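Local coordinates for HpuA (Kingella denitrificans ATCC 33394, PDB 5EC6), which is an outer-membrane lipoprotein receptor that binds haemoglobin, probably to help the cell acquire haem iron, at residues Lys56-Pro59 against Tyr60-Gly63. Sequence-based numbering, arbitrary orientation.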
loop_
_atom_site.group_PDB
_atom_site.type_symbol
_atom_site.label_atom_id
_atom_site.label_comp_id
_atom_site.label_asym_id
_atom_site.label_seq_id
_atom_site.Cartn_x
_atom_site.Cartn_y
_atom_site.Cartn_z
ATOM N N LYS A 56 -11.756 -12.997 -20.597
ATOM C CA LYS A 56 -10.938 -14.197 -20.727
ATOM C C LYS A 56 -11.863 -15.390 -20.975
ATOM O O LYS A 56 -12.963 -15.393 -20.494
ATOM C CB LYS A 56 -10.181 -14.543 -19.434
ATOM C CG LYS A 56 -9.393 -13.407 -18.830
ATOM C CD LYS A 56 -8.640 -13.848 -17.586
ATOM C CE LYS A 56 -7.448 -12.945 -17.331
ATOM N NZ LYS A 56 -7.070 -12.976 -15.896
ATOM N N PRO A 57 -11.376 -16.404 -21.693
ATOM C CA PRO A 57 -12.244 -17.585 -21.890
ATOM C C PRO A 57 -12.391 -18.376 -20.590
ATOM O O PRO A 57 -11.447 -18.477 -19.810
ATOM C CB PRO A 57 -11.469 -18.427 -22.904
ATOM C CG PRO A 57 -10.082 -17.968 -22.807
ATOM C CD PRO A 57 -10.116 -16.515 -22.436
ATOM N N SER A 58 -13.585 -18.951 -20.372
ATOM C CA SER A 58 -13.785 -19.808 -19.233
ATOM C C SER A 58 -12.859 -21.057 -19.366
ATOM O O SER A 58 -12.803 -21.636 -20.461
ATOM C CB SER A 58 -15.235 -20.313 -19.220
ATOM O OG SER A 58 -15.403 -21.311 -18.221
ATOM N N PRO A 59 -12.225 -21.507 -18.271
ATOM C CA PRO A 59 -11.539 -22.803 -18.273
ATOM C C PRO A 59 -12.451 -23.994 -18.324
ATOM O O PRO A 59 -11.925 -25.107 -18.473
ATOM C CB PRO A 59 -10.782 -22.816 -16.936
ATOM C CG PRO A 59 -10.683 -21.386 -16.537
ATOM C CD PRO A 59 -11.952 -20.791 -17.010
ATOM N N TYR A 60 -13.745 -23.773 -18.053
ATOM C CA TYR A 60 -14.686 -24.871 -17.719
ATOM C C TYR A 60 -15.844 -25.032 -18.650
ATOM O O TYR A 60 -16.321 -26.161 -18.873
ATOM C CB TYR A 60 -15.205 -24.689 -16.281
ATOM C CG TYR A 60 -14.060 -24.502 -15.329
ATOM C CD1 TYR A 60 -13.120 -25.521 -15.131
ATOM C CD2 TYR A 60 -13.872 -23.285 -14.678
ATOM C CE1 TYR A 60 -12.051 -25.342 -14.278
ATOM C CE2 TYR A 60 -12.806 -23.093 -13.835
ATOM C CZ TYR A 60 -11.892 -24.123 -13.651
ATOM O OH TYR A 60 -10.801 -23.931 -12.845
ATOM N N ILE A 61 -16.331 -23.947 -19.241
ATOM C CA ILE A 61 -17.551 -23.949 -20.059
ATOM C C ILE A 61 -17.203 -23.515 -21.489
ATOM O O ILE A 61 -16.724 -22.387 -21.722
ATOM C CB ILE A 61 -18.616 -22.987 -19.483
ATOM C CG1 ILE A 61 -18.933 -23.270 -18.005
ATOM C CG2 ILE A 61 -19.872 -23.055 -20.335
ATOM C CD1 ILE A 61 -19.391 -24.674 -17.681
ATOM N N PRO A 62 -17.433 -24.376 -22.485
ATOM C CA PRO A 62 -17.091 -24.022 -23.836
ATOM C C PRO A 62 -17.737 -22.738 -24.309
ATOM O O PRO A 62 -18.900 -22.507 -24.090
ATOM C CB PRO A 62 -17.592 -25.227 -24.653
ATOM C CG PRO A 62 -17.617 -26.366 -23.669
ATOM C CD PRO A 62 -18.017 -25.729 -22.378
ATOM N N GLY A 63 -16.949 -21.911 -24.989
ATOM C CA GLY A 63 -17.469 -20.717 -25.603
ATOM C C GLY A 63 -17.763 -19.549 -24.650
ATOM O O GLY A 63 -18.081 -18.450 -25.115
HETATM O O HOH W 1 -14.264 -21.636 -22.715
#
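The backbone turns sharply at S58-Y60: P59 and Y60 are bent, and I61 returns to an extended shape. The hydroxyl of S58 sits inside this bend. Its OG accepts two backbone hydrogen bonds, from Y60 N at 3.0 Å and from I61 N, also at 3.0 Å. Both are fairly straight, the first with an N-H...O angle of 159°. OG of S58 bonded to the amide two residues on makes an ST turn, and the same oxygen also takes the amide of the next residue, I61. The torsion of S58 explains the reach: chi1 of 172° sets OG opposite its own backbone N and beside the carbonyl carbon, facing the chain that follows. One water closes the bend, donating to S58 O at 2.7 Å and to I61 O at 2.8 Å.

Y60 CG lies beside its backbone N and anti to the carbonyl carbon, which turns the ring back over P59. P59 CB stands 3.6 Å from the centroid of the Y60 ring, 8° off the ring normal, in a CH-pi contact over the face. P59 CG lies nearer one side of the ring, 3.8 Å from Y60 CE2.

The turn is exposed at the surface, and the centre of the contact lies about 33 Å from the centre of the chain. It belongs to the hairpin connection between antiparallel strands 48-57 and 65-74, where backbone hydrogen bonds join S58 to L64 and K56 to L66.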